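Local coordinates for probable n-acetylneuraminic acid outer membrane channel protein NANC (Escherichia coli, PDB 2WJR), which forms a monomeric beta-barrel channel in the outer membrane that lets N-acetylneuraminic acid, a sialic acid, enter the bacterium, at residues T83-Y88 and Y107-Y112; R123-R128 and K152-R157; F141-Q146 and N168-Q173; I184-L189 and S202-R207. The protein carries 1 engineered substitution. One frame throughout, in Å; residues are numbered along the deposited sequence.

Interaction 1 of 4, residues T83-Y88 and Y107-Y112. With OCT (N-octane), chain G; EPE (4-(2-hydroxyethyl)-1-piperazine ethanesulfonic acid), chain B.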
# COMPACT_ATOMS: atom_id res chain seq x y z
N THR A 83 6.20 -15.19 6.47
CA THR A 83 6.61 -13.80 6.68
C THR A 83 7.36 -13.27 5.46
O THR A 83 8.17 -13.97 4.85
CB THR A 83 7.49 -13.66 7.94
OG1 THR A 83 6.78 -14.16 9.08
CG2 THR A 83 7.89 -12.19 8.17
N ARG A 84 7.07 -12.03 5.11
CA ARG A 84 7.71 -11.36 3.99
C ARG A 84 8.29 -10.04 4.51
O ARG A 84 7.58 -9.27 5.13
CB ARG A 84 6.68 -11.08 2.91
CG ARG A 84 7.21 -10.41 1.67
CD ARG A 84 6.03 -9.89 0.86
NE ARG A 84 5.60 -8.58 1.36
CZ ARG A 84 4.44 -7.98 1.07
NH1 ARG A 84 4.19 -6.77 1.56
NH2 ARG A 84 3.53 -8.57 0.30
N TYR A 85 9.56 -9.81 4.23
CA TYR A 85 10.28 -8.64 4.76
C TYR A 85 10.53 -7.65 3.63
O TYR A 85 11.07 -8.03 2.58
CB TYR A 85 11.61 -9.08 5.35
CG TYR A 85 11.48 -9.99 6.55
CD1 TYR A 85 11.08 -9.48 7.80
CD2 TYR A 85 11.76 -11.35 6.45
CE1 TYR A 85 10.98 -10.29 8.90
CE2 TYR A 85 11.64 -12.19 7.57
CZ TYR A 85 11.26 -11.64 8.79
OH TYR A 85 11.14 -12.46 9.89
N GLY A 86 10.16 -6.38 3.86
CA GLY A 86 10.24 -5.35 2.84
C GLY A 86 11.02 -4.11 3.24
O GLY A 86 10.40 -3.09 3.54
N PRO A 87 12.35 -4.23 3.31
CA PRO A 87 13.15 -3.05 3.60
C PRO A 87 12.96 -2.03 2.48
O PRO A 87 12.74 -2.41 1.31
CB PRO A 87 14.57 -3.60 3.65
CG PRO A 87 14.54 -4.86 2.83
CD PRO A 87 13.20 -5.42 3.11
N TYR A 88 12.97 -0.75 2.83
CA TYR A 88 12.74 0.29 1.85
C TYR A 88 13.43 1.61 2.18
O TYR A 88 13.91 1.80 3.31
CB TYR A 88 11.24 0.54 1.66
CG TYR A 88 10.43 1.09 2.84
CD1 TYR A 88 9.47 0.32 3.47
CD2 TYR A 88 10.59 2.42 3.27
CE1 TYR A 88 8.68 0.84 4.50
CE2 TYR A 88 9.80 2.94 4.25
CZ TYR A 88 8.87 2.15 4.88
OH TYR A 88 8.10 2.68 5.88
N TYR A 107 12.12 -3.61 -1.44
CA TYR A 107 12.44 -4.99 -1.84
C TYR A 107 11.74 -5.96 -0.90
O TYR A 107 12.11 -6.07 0.27
CB TYR A 107 13.95 -5.21 -1.76
CG TYR A 107 14.40 -6.63 -2.15
CD1 TYR A 107 14.18 -7.11 -3.43
CD2 TYR A 107 15.05 -7.44 -1.23
CE1 TYR A 107 14.58 -8.40 -3.79
CE2 TYR A 107 15.48 -8.74 -1.59
CZ TYR A 107 15.22 -9.20 -2.87
OH TYR A 107 15.64 -10.48 -3.23
N ASP A 108 10.73 -6.65 -1.44
CA ASP A 108 9.93 -7.61 -0.71
C ASP A 108 10.55 -9.00 -0.87
O ASP A 108 10.58 -9.57 -1.99
CB ASP A 108 8.51 -7.60 -1.23
CG ASP A 108 7.69 -6.43 -0.68
OD1 ASP A 108 8.09 -5.81 0.33
OD2 ASP A 108 6.64 -6.13 -1.27
N TRP A 109 11.07 -9.50 0.23
CA TRP A 109 11.81 -10.75 0.27
C TRP A 109 10.98 -11.74 1.08
O TRP A 109 10.63 -11.45 2.23
CB TRP A 109 13.19 -10.53 0.88
CG TRP A 109 14.04 -11.77 0.92
CD1 TRP A 109 14.86 -12.23 -0.06
CD2 TRP A 109 14.14 -12.71 2.01
NE1 TRP A 109 15.48 -13.39 0.35
CE2 TRP A 109 15.05 -13.71 1.61
CE3 TRP A 109 13.56 -12.79 3.28
CZ2 TRP A 109 15.40 -14.78 2.44
CZ3 TRP A 109 13.89 -13.87 4.10
CH2 TRP A 109 14.81 -14.85 3.67
N LYS A 110 10.63 -12.88 0.50
CA LYS A 110 9.83 -13.88 1.20
C LYS A 110 10.72 -14.85 1.98
O LYS A 110 11.67 -15.41 1.44
CB LYS A 110 8.95 -14.67 0.24
CG LYS A 110 7.72 -13.93 -0.18
CD LYS A 110 6.95 -14.69 -1.24
CE LYS A 110 5.71 -13.96 -1.67
NZ LYS A 110 4.91 -14.70 -2.69
N ALA A 111 10.39 -15.03 3.25
CA ALA A 111 11.13 -15.91 4.14
C ALA A 111 10.71 -17.37 3.94
O ALA A 111 11.12 -18.25 4.70
CB ALA A 111 10.92 -15.50 5.60
N TYR A 112 9.90 -17.63 2.93
CA TYR A 112 9.42 -18.97 2.63
C TYR A 112 9.51 -19.20 1.13
O TYR A 112 9.39 -18.25 0.34
CB TYR A 112 7.98 -19.15 3.10
CG TYR A 112 7.02 -18.10 2.60
CD1 TYR A 112 6.92 -16.84 3.20
CD2 TYR A 112 6.18 -18.36 1.52
CE1 TYR A 112 6.01 -15.88 2.74
CE2 TYR A 112 5.29 -17.42 1.05
CZ TYR A 112 5.20 -16.19 1.66
OH TYR A 112 4.30 -15.29 1.17
C1 OCT G . 18.71 -8.12 -4.78
C2 OCT G . 18.42 -6.62 -4.54
C3 OCT G . 18.30 -6.29 -3.04
C4 OCT G . 17.92 -4.82 -2.77
C5 OCT G . 17.74 -4.56 -1.25
C6 OCT G . 17.86 -3.07 -0.89
C7 OCT G . 17.18 -2.70 0.45
C8 OCT G . 16.47 -1.33 0.40
N1 EPE B . 0.46 -9.78 -3.92
C2 EPE B . 1.00 -8.76 -4.86
C3 EPE B . -0.03 -8.44 -5.94
N4 EPE B . -1.27 -7.96 -5.34
C5 EPE B . -1.82 -8.98 -4.47
C6 EPE B . -0.84 -9.36 -3.36
C7 EPE B . -2.20 -7.56 -6.39
C8 EPE B . -3.49 -6.95 -5.87
O8 EPE B . -4.44 -7.98 -5.76
C9 EPE B . 1.43 -9.95 -2.84
C10 EPE B . 0.98 -11.02 -1.85
S EPE B . 2.38 -11.90 -1.13
O1S EPE B . 1.91 -12.49 0.12
O2S EPE B . 3.54 -11.07 -0.89
O3S EPE B . 2.76 -12.99 -2.04
O HOH W 1 6.98 -6.56 2.64
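In a beta hairpin of the porin barrel, R84 and Y85 of strand 82-94 meet D108 and W109 of strand 99-110. The strands run antiparallel near the extracellular end of the wall. Y85 and W109 are a hydrogen-bonded pair, with Y85 N to W109 O and W109 N to Y85 O both 2.8 Å. A111 N to T83 O and Y107 N to P87 O add two more backbone bonds. On the face of Y85 and W109, Y85 CD2 comes to the edge of the indole, 3.9 Å from W109 CE3. P87 and Y107 line an n-octane site, and octane C3 lies over the centre of the Y107 ring. This is consistent with a lipid-facing surface. On the other face the R84 guanidinium stacks on the D108 carboxylate, planes 19° apart. The chain of R84 bends at chi3 (84°), which brings NE to 3.7 Å from D108 OD2. This long salt bridge works by charge alone, and R106 is the stronger partner of D108. A water joins R84 NE to D108 OD1. R84 NH2 donates to sulfonate oxygen O2S of a buffer molecule, probably from the crystallisation liquor, at 2.8 Å, and K110 NZ donates to its O3S.

Interaction 2 of 4, residues R123-R128 and K152-R157. With PO4 (phosphate ion), chain D.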
# COMPACT_ATOMS: atom_id res chain seq x y z
N ARG A 123 12.14 -18.50 -4.52
CA ARG A 123 11.66 -17.44 -3.64
C ARG A 123 11.08 -16.31 -4.48
O ARG A 123 11.74 -15.77 -5.36
CB ARG A 123 12.84 -16.94 -2.82
CG ARG A 123 12.56 -16.70 -1.39
CD ARG A 123 13.80 -16.21 -0.68
NE ARG A 123 14.62 -17.31 -0.18
CZ ARG A 123 14.35 -18.03 0.91
NH1 ARG A 123 13.26 -17.80 1.63
NH2 ARG A 123 15.17 -19.00 1.26
N ASP A 124 9.84 -15.96 -4.19
CA ASP A 124 9.10 -15.03 -5.00
C ASP A 124 9.33 -13.63 -4.42
O ASP A 124 8.46 -13.04 -3.80
CB ASP A 124 7.62 -15.37 -5.04
CG ASP A 124 6.80 -14.33 -5.76
OD1 ASP A 124 7.28 -13.79 -6.78
OD2 ASP A 124 5.69 -14.04 -5.29
N ASN A 125 10.52 -13.13 -4.69
CA ASN A 125 10.93 -11.81 -4.21
C ASN A 125 10.54 -10.76 -5.24
O ASN A 125 10.44 -11.05 -6.45
CB ASN A 125 12.42 -11.78 -3.97
CG ASN A 125 12.88 -12.85 -3.02
OD1 ASN A 125 12.17 -13.20 -2.06
ND2 ASN A 125 14.08 -13.40 -3.27
N VAL A 126 10.30 -9.54 -4.75
CA VAL A 126 9.71 -8.53 -5.58
C VAL A 126 10.40 -7.17 -5.41
O VAL A 126 10.75 -6.77 -4.30
CB VAL A 126 8.23 -8.38 -5.24
CG1 VAL A 126 7.68 -7.09 -5.89
CG2 VAL A 126 7.43 -9.62 -5.69
N HIS A 127 10.60 -6.48 -6.53
CA HIS A 127 11.08 -5.09 -6.55
C HIS A 127 9.89 -4.20 -6.69
O HIS A 127 9.14 -4.34 -7.65
CB HIS A 127 11.98 -4.84 -7.75
CG HIS A 127 13.25 -5.63 -7.75
ND1 HIS A 127 14.28 -5.38 -6.89
CD2 HIS A 127 13.66 -6.65 -8.55
CE1 HIS A 127 15.27 -6.22 -7.12
NE2 HIS A 127 14.92 -7.00 -8.13
N ARG A 128 9.69 -3.27 -5.75
CA ARG A 128 8.49 -2.45 -5.75
C ARG A 128 8.80 -0.94 -5.61
O ARG A 128 9.57 -0.53 -4.75
CB ARG A 128 7.52 -2.89 -4.64
CG ARG A 128 6.31 -1.99 -4.53
CD ARG A 128 5.37 -2.41 -3.45
NE ARG A 128 4.29 -1.42 -3.31
CZ ARG A 128 3.00 -1.69 -3.07
NH1 ARG A 128 2.56 -2.94 -2.95
NH2 ARG A 128 2.15 -0.67 -2.98
N LYS A 152 8.82 -9.05 -10.66
CA LYS A 152 9.36 -10.24 -10.06
C LYS A 152 10.84 -10.35 -10.26
O LYS A 152 11.35 -10.12 -11.37
CB LYS A 152 8.70 -11.49 -10.67
CG LYS A 152 7.20 -11.51 -10.60
CD LYS A 152 6.72 -11.59 -9.18
CE LYS A 152 5.31 -12.10 -9.05
NZ LYS A 152 4.94 -12.27 -7.65
N GLN A 153 11.55 -10.74 -9.21
CA GLN A 153 12.96 -11.00 -9.34
C GLN A 153 13.20 -12.39 -9.99
O GLN A 153 14.12 -12.57 -10.78
CB GLN A 153 13.63 -10.94 -7.97
CG GLN A 153 15.09 -11.29 -7.94
CD GLN A 153 15.72 -11.00 -6.59
OE1 GLN A 153 15.22 -11.43 -5.54
NE2 GLN A 153 16.82 -10.24 -6.60
N ASN A 154 12.36 -13.36 -9.63
CA ASN A 154 12.56 -14.77 -10.01
C ASN A 154 11.46 -15.26 -10.95
O ASN A 154 10.68 -14.45 -11.46
CB ASN A 154 12.69 -15.61 -8.74
CG ASN A 154 13.96 -15.34 -7.99
OD1 ASN A 154 15.01 -15.16 -8.61
ND2 ASN A 154 13.89 -15.31 -6.66
N ASP A 155 11.36 -16.57 -11.18
CA ASP A 155 10.48 -17.09 -12.23
C ASP A 155 9.05 -17.27 -11.77
O ASP A 155 8.55 -18.38 -11.66
CB ASP A 155 11.06 -18.40 -12.79
CG ASP A 155 10.29 -18.94 -13.97
OD1 ASP A 155 9.55 -18.15 -14.62
OD2 ASP A 155 10.43 -20.16 -14.26
N TYR A 156 8.39 -16.15 -11.49
CA TYR A 156 7.01 -16.10 -11.06
C TYR A 156 6.25 -15.09 -11.88
O TYR A 156 6.84 -14.31 -12.62
CB TYR A 156 6.93 -15.70 -9.59
CG TYR A 156 7.58 -16.68 -8.66
CD1 TYR A 156 6.87 -17.74 -8.12
CD2 TYR A 156 8.89 -16.52 -8.28
CE1 TYR A 156 7.47 -18.64 -7.26
CE2 TYR A 156 9.49 -17.38 -7.41
CZ TYR A 156 8.76 -18.46 -6.91
OH TYR A 156 9.38 -19.30 -6.03
N ARG A 157 4.93 -15.08 -11.73
CA ARG A 157 4.12 -14.12 -12.43
C ARG A 157 3.00 -13.60 -11.57
O ARG A 157 2.59 -14.25 -10.62
CB ARG A 157 3.56 -14.72 -13.73
CG ARG A 157 2.52 -15.80 -13.50
CD ARG A 157 1.97 -16.31 -14.84
NE ARG A 157 0.90 -17.29 -14.69
CZ ARG A 157 -0.37 -17.01 -14.39
NH1 ARG A 157 -1.26 -18.00 -14.31
NH2 ARG A 157 -0.77 -15.76 -14.17
P PO4 D . 16.18 -19.37 -3.21
O1 PO4 D . 17.57 -19.95 -3.27
O2 PO4 D . 16.19 -18.31 -2.13
O3 PO4 D . 15.83 -18.73 -4.55
O4 PO4 D . 15.19 -20.47 -2.89
O HOH W 2 9.84 -13.24 -7.85
O HOH W 3 16.81 -8.64 -9.34
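D124 sits between two side chains of the 152-157 loop: the Y156 ring and the K152 ammonium. The Y156 ring carries D124 CB over its centre in a CH-pi contact, 3.5 Å from CB to the ring centroid and 8° off the normal. The carboxylate of D124 is turned 44° from the ring plane. K152 bends at chi2, which puts its CD near D124 OD1. K152 NZ reaches D124 OD1 at 2.9 Å on the syn side, with a weak second bond to OD2. K110 also pairs with OD2, so the acid lies between two lysines.

N125 and Q153 lie side by side and point the same way, with their amide planes 68° apart. N125 ND2 donates to Q153 OE1 at 3.2 Å, while N125 OD1 takes the backbone N of K110. Y107 OH also bonds to Q153 OE1. N154 ND2 gives a straight bond to R123 O, 2.6 Å long and in both the amide and carbonyl planes. A water ties D124 OD1 and N125 O to N154 N. An alanine in place of Y156 would probably leave D124 CB without its aromatic floor and Q114 O without the hydroxyl it bonds.

The contact joins the extracellular residues leading into strand 126-136 to the loop after strand 141-152. Only V126 and K152 pair as beta residues. Side chains and water supply most of the bonds. Two lysines around one acid would be expected to keep D124 ionised.

Interaction 3 of 4, residues F141-Q146 and N168-Q173. With OCT (N-octane), chain F.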
# COMPACT_ATOMS: atom_id res chain seq x y z
N PHE A 141 -10.95 19.46 1.63
CA PHE A 141 -10.59 18.30 0.78
C PHE A 141 -9.10 18.17 0.51
O PHE A 141 -8.41 19.15 0.25
CB PHE A 141 -11.30 18.39 -0.58
CG PHE A 141 -12.79 18.24 -0.50
CD1 PHE A 141 -13.62 19.34 -0.69
CD2 PHE A 141 -13.37 17.02 -0.24
CE1 PHE A 141 -15.01 19.22 -0.61
CE2 PHE A 141 -14.77 16.88 -0.16
CZ PHE A 141 -15.58 17.98 -0.35
N THR A 142 -8.63 16.93 0.53
CA THR A 142 -7.27 16.58 0.14
C THR A 142 -7.39 15.45 -0.88
O THR A 142 -8.18 14.53 -0.69
CB THR A 142 -6.45 16.13 1.35
OG1 THR A 142 -6.23 17.25 2.21
CG2 THR A 142 -5.09 15.53 0.92
N PHE A 143 -6.66 15.59 -1.98
CA PHE A 143 -6.59 14.56 -3.00
C PHE A 143 -5.22 13.92 -2.93
O PHE A 143 -4.19 14.61 -2.90
CB PHE A 143 -6.82 15.16 -4.39
CG PHE A 143 -6.47 14.22 -5.51
CD1 PHE A 143 -7.37 13.27 -5.94
CD2 PHE A 143 -5.20 14.27 -6.11
CE1 PHE A 143 -7.04 12.38 -6.97
CE2 PHE A 143 -4.85 13.38 -7.14
CZ PHE A 143 -5.78 12.45 -7.57
N ALA A 144 -5.18 12.59 -2.91
CA ALA A 144 -3.91 11.89 -2.90
C ALA A 144 -3.90 10.81 -3.95
O ALA A 144 -4.88 10.07 -4.10
CB ALA A 144 -3.62 11.28 -1.50
N TRP A 145 -2.78 10.71 -4.67
CA TRP A 145 -2.59 9.65 -5.67
C TRP A 145 -1.31 8.89 -5.34
O TRP A 145 -0.25 9.49 -5.13
CB TRP A 145 -2.57 10.26 -7.07
CG TRP A 145 -2.13 9.34 -8.19
CD1 TRP A 145 -2.45 8.02 -8.36
CD2 TRP A 145 -1.34 9.70 -9.32
NE1 TRP A 145 -1.90 7.53 -9.52
CE2 TRP A 145 -1.21 8.55 -10.13
CE3 TRP A 145 -0.73 10.89 -9.73
CZ2 TRP A 145 -0.48 8.55 -11.32
CZ3 TRP A 145 -0.00 10.89 -10.91
CH2 TRP A 145 0.12 9.73 -11.69
N GLN A 146 -1.41 7.55 -5.32
CA GLN A 146 -0.28 6.68 -5.16
C GLN A 146 -0.19 5.79 -6.40
O GLN A 146 -1.14 5.11 -6.74
CB GLN A 146 -0.46 5.82 -3.91
CG GLN A 146 0.73 4.91 -3.62
CD GLN A 146 0.56 4.07 -2.37
OE1 GLN A 146 -0.31 4.34 -1.53
NE2 GLN A 146 1.38 3.06 -2.23
N ASN A 168 -2.81 1.84 -9.12
CA ASN A 168 -3.03 3.25 -8.98
C ASN A 168 -4.18 3.47 -8.03
O ASN A 168 -5.29 2.97 -8.24
CB ASN A 168 -3.31 3.89 -10.34
CG ASN A 168 -2.05 4.10 -11.14
OD1 ASN A 168 -1.29 5.05 -10.90
ND2 ASN A 168 -1.78 3.19 -12.10
N ALA A 169 -3.89 4.21 -6.95
CA ALA A 169 -4.85 4.49 -5.89
C ALA A 169 -5.13 6.01 -5.87
O ALA A 169 -4.20 6.81 -5.86
CB ALA A 169 -4.31 4.01 -4.52
N PHE A 170 -6.41 6.36 -5.88
CA PHE A 170 -6.87 7.75 -5.86
C PHE A 170 -7.77 7.92 -4.65
O PHE A 170 -8.78 7.22 -4.52
CB PHE A 170 -7.63 8.10 -7.15
CG PHE A 170 -6.87 7.79 -8.39
CD1 PHE A 170 -6.98 6.55 -9.00
CD2 PHE A 170 -6.02 8.73 -8.95
CE1 PHE A 170 -6.25 6.26 -10.15
CE2 PHE A 170 -5.31 8.44 -10.09
CZ PHE A 170 -5.43 7.20 -10.69
N VAL A 171 -7.42 8.86 -3.78
CA VAL A 171 -8.09 9.01 -2.50
C VAL A 171 -8.58 10.45 -2.40
O VAL A 171 -7.81 11.38 -2.65
CB VAL A 171 -7.18 8.69 -1.31
CG1 VAL A 171 -7.97 8.84 0.02
CG2 VAL A 171 -6.54 7.28 -1.41
N LEU A 172 -9.86 10.63 -2.07
CA LEU A 172 -10.40 11.95 -1.75
C LEU A 172 -10.75 11.92 -0.28
O LEU A 172 -11.62 11.16 0.15
CB LEU A 172 -11.64 12.28 -2.58
CG LEU A 172 -12.26 13.68 -2.34
CD1 LEU A 172 -11.30 14.78 -2.74
CD2 LEU A 172 -13.58 13.83 -3.10
N GLN A 173 -10.06 12.76 0.49
CA GLN A 173 -10.29 12.87 1.92
C GLN A 173 -11.10 14.13 2.17
O GLN A 173 -10.85 15.18 1.58
CB GLN A 173 -8.96 13.01 2.68
CG GLN A 173 -8.00 11.83 2.62
CD GLN A 173 -6.62 12.20 3.14
OE1 GLN A 173 -6.39 13.32 3.61
NE2 GLN A 173 -5.68 11.26 3.07
C1 OCT F . -7.58 16.54 -7.87
C2 OCT F . -6.56 17.35 -8.68
C3 OCT F . -6.80 18.86 -8.55
C4 OCT F . -8.21 19.28 -9.00
C5 OCT F . -8.93 20.15 -7.96
C6 OCT F . -9.15 21.59 -8.45
C7 OCT F . -10.61 22.02 -8.24
C8 OCT F . -10.92 22.18 -6.75
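W145 and F170 lie almost parallel but slid apart, while the same indole gives its N-H to N168. The five-membered ring of W145 and the F170 ring have planes 7° apart and centroids 4.5 Å apart, so they barely overlap. The closest atoms are W145 CD1 and F170 CE2, at 3.4 Å. W145 CG is anti to the backbone N (chi1 170°), which places the start of the indole beside F170. W145 NE1 donates to N168 OD1 at 2.9 Å, with the oxygen near the ring plane. This bond would limit rotation of the indole and is consistent with its lying flat beside F170. T147 OG1 also bonds to N168 OD1. F143 lies side by side with F170, and its CZ comes to the edge of that ring, 4.0 Å from F170 CD2. An n-octane end, C1, rests over one face of F143, 3.5 Å from F143 CG. Another octane touches W145, as expected of an aromatic surface turned to lipid. F141 CD2 meets L172 CD1 at 3.9 Å. On the opposite face are T142, A144, Q146, A169, V171 and Q173. Q173 OE1 lies 3.6 Å from T142 CB, and T142 OG1 bonds to H136 and H175.

The backbones form a regular antiparallel pair, with both bonds made at T142-Q173, A144-V171 and Q146-A169. This hairpin of strands 141-152 and 164-174 is flanked in the barrel wall by strand 126-136 beside the first and strand 180-188 beside the second.

Interaction 4 of 4, residues I184-L189 and S202-R207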
# COMPACT_ATOMS: atom_id res chain seq x y z
N ILE A 184 -13.09 8.57 0.36
CA ILE A 184 -13.45 7.59 -0.66
C ILE A 184 -12.24 7.37 -1.54
O ILE A 184 -11.37 8.22 -1.62
CB ILE A 184 -14.67 8.05 -1.49
CG1 ILE A 184 -14.38 9.35 -2.22
CG2 ILE A 184 -15.86 8.18 -0.58
CD1 ILE A 184 -15.47 9.73 -3.20
N GLU A 185 -12.20 6.22 -2.18
CA GLU A 185 -11.01 5.79 -2.89
C GLU A 185 -11.38 4.91 -4.06
O GLU A 185 -12.26 4.06 -3.95
CB GLU A 185 -10.07 5.05 -1.93
CG GLU A 185 -8.87 4.38 -2.56
CD GLU A 185 -7.95 3.71 -1.55
OE1 GLU A 185 -6.99 3.02 -1.97
OE2 GLU A 185 -8.19 3.87 -0.35
N TYR A 186 -10.73 5.15 -5.19
CA TYR A 186 -10.81 4.25 -6.32
C TYR A 186 -9.39 3.76 -6.64
O TYR A 186 -8.45 4.56 -6.73
CB TYR A 186 -11.44 4.93 -7.55
CG TYR A 186 -11.18 4.12 -8.81
CD1 TYR A 186 -11.95 3.00 -9.11
CD2 TYR A 186 -10.13 4.44 -9.67
CE1 TYR A 186 -11.69 2.22 -10.23
CE2 TYR A 186 -9.87 3.67 -10.79
CZ TYR A 186 -10.65 2.57 -11.06
OH TYR A 186 -10.37 1.81 -12.18
N ASP A 187 -9.23 2.45 -6.79
CA ASP A 187 -7.97 1.89 -7.25
C ASP A 187 -8.20 1.07 -8.50
O ASP A 187 -9.26 0.44 -8.66
CB ASP A 187 -7.32 0.99 -6.19
CG ASP A 187 -7.56 1.48 -4.81
OD1 ASP A 187 -6.98 2.51 -4.44
OD2 ASP A 187 -8.35 0.83 -4.08
N TYR A 188 -7.22 1.11 -9.39
CA TYR A 188 -7.12 0.16 -10.47
C TYR A 188 -5.88 -0.70 -10.21
O TYR A 188 -4.73 -0.19 -10.18
CB TYR A 188 -7.06 0.84 -11.83
CG TYR A 188 -7.01 -0.20 -12.92
CD1 TYR A 188 -5.90 -0.33 -13.74
CD2 TYR A 188 -8.06 -1.11 -13.08
CE1 TYR A 188 -5.84 -1.30 -14.73
CE2 TYR A 188 -8.01 -2.09 -14.06
CZ TYR A 188 -6.89 -2.19 -14.87
OH TYR A 188 -6.84 -3.17 -15.83
N LEU A 189 -6.11 -1.99 -10.00
CA LEU A 189 -5.04 -2.89 -9.61
C LEU A 189 -4.56 -3.81 -10.76
O LEU A 189 -4.10 -4.93 -10.52
CB LEU A 189 -5.50 -3.70 -8.40
CG LEU A 189 -5.98 -2.83 -7.23
CD1 LEU A 189 -6.42 -3.74 -6.09
CD2 LEU A 189 -4.88 -1.85 -6.75
N SER A 202 -9.80 -7.73 -14.90
CA SER A 202 -9.70 -6.31 -14.54
C SER A 202 -10.09 -6.13 -13.06
O SER A 202 -11.16 -6.57 -12.63
CB SER A 202 -10.61 -5.49 -15.45
OG SER A 202 -10.31 -4.11 -15.36
N GLU A 203 -9.23 -5.47 -12.29
CA GLU A 203 -9.45 -5.35 -10.86
C GLU A 203 -9.64 -3.90 -10.47
O GLU A 203 -8.68 -3.20 -10.10
CB GLU A 203 -8.28 -5.99 -10.09
CG GLU A 203 -8.48 -6.12 -8.57
CD GLU A 203 -9.35 -7.29 -8.19
OE1 GLU A 203 -9.03 -7.97 -7.20
OE2 GLU A 203 -10.36 -7.53 -8.86
N ASN A 204 -10.87 -3.43 -10.63
CA ASN A 204 -11.29 -2.15 -10.04
C ASN A 204 -11.54 -2.36 -8.55
O ASN A 204 -11.99 -3.42 -8.12
CB ASN A 204 -12.57 -1.65 -10.71
CG ASN A 204 -12.40 -1.43 -12.17
OD1 ASN A 204 -11.54 -0.65 -12.60
ND2 ASN A 204 -13.23 -2.11 -12.98
N SER A 205 -11.20 -1.36 -7.76
CA SER A 205 -11.31 -1.44 -6.32
C SER A 205 -11.98 -0.15 -5.89
O SER A 205 -11.57 0.94 -6.29
CB SER A 205 -9.93 -1.62 -5.67
OG SER A 205 -9.97 -1.47 -4.25
N TYR A 206 -13.05 -0.30 -5.13
CA TYR A 206 -13.84 0.82 -4.64
C TYR A 206 -13.84 0.75 -3.14
O TYR A 206 -14.22 -0.24 -2.55
CB TYR A 206 -15.28 0.73 -5.15
CG TYR A 206 -15.33 0.59 -6.63
CD1 TYR A 206 -15.29 -0.67 -7.22
CD2 TYR A 206 -15.40 1.70 -7.45
CE1 TYR A 206 -15.32 -0.81 -8.58
CE2 TYR A 206 -15.43 1.57 -8.84
CZ TYR A 206 -15.39 0.32 -9.39
OH TYR A 206 -15.43 0.21 -10.75
N ARG A 207 -13.42 1.84 -2.51
CA ARG A 207 -13.17 1.84 -1.09
C ARG A 207 -13.74 3.05 -0.42
O ARG A 207 -13.77 4.14 -0.98
CB ARG A 207 -11.66 1.80 -0.83
CG ARG A 207 -11.05 0.47 -1.02
CD ARG A 207 -9.53 0.58 -1.17
NE ARG A 207 -8.93 -0.73 -1.44
CZ ARG A 207 -7.61 -0.94 -1.58
NH1 ARG A 207 -6.76 0.08 -1.51
NH2 ARG A 207 -7.15 -2.15 -1.81
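R207 reaches across to E185 and D187, and it loses more surface to the contact than any other residue here. Its chain runs extended from CG to NE alongside E185, pointing the same way. R207 NH1 donates to E185 OE1 at 3.0 Å, arriving from above the carboxylate plane. The two flat groups stand 86° apart. D187 crosses R207 at about a right angle, and its OD2 lies over one guanidinium face, 3.1 Å from NH1. That pairing is by charge, with no N-H aimed at the oxygen. S205 OG donates to D187 OD2 at 2.8 Å on its anti side, which helps hold the carboxylate in place. E16 takes R207 NH2. A methionine in place of R207 would probably leave E185, D187 and E16 as neighbouring acids without their shared positive partner.

Strands 180-188 and 198-212 are antiparallel neighbours in the porin barrel. The charged face of E185, D187 and R207 is consistent with the channel side of the wall, and the face of Y186, Y188 and Y206 with its outer side. On that tyrosine face Y186 OH donates to N204 OD1 at 2.8 Å. Y206 CE2 approaches the edge of the Y186 ring, 3.8 Å from CD1.

L189 is next in buried area, at the extracellular end. Its N bonds to E203 O at 2.8 Å. L189 CB packs on E203 CG, 3.8 Å away, and the E203 carboxylate turns to R9 and S12.

How the interactions relate
All four contacts lie in the wall of one antiparallel barrel. Interactions 1 and 2, centres 11 Å apart, meet where strand 99-110 lies beside strand 126-136, with a probable backbone bond between D108 O and V126 N. Interactions 3 and 4, centres 12 Å apart, meet where strand 164-174 lies beside strand 180-188. Interactions 2 and 3 also touch, at R128 and Q146, though their centres are 28 Å apart. Interaction 1 lies across the chain's centre from interactions 3 and 4. Along the chain, interaction 1 closes before the others open, and interaction 4 opens last. Interactions 2 and 3 alternate; neighbouring strands 126-136 and 141-152 link them. Neighbour-to-neighbour pairing thus carries the wall around the channel.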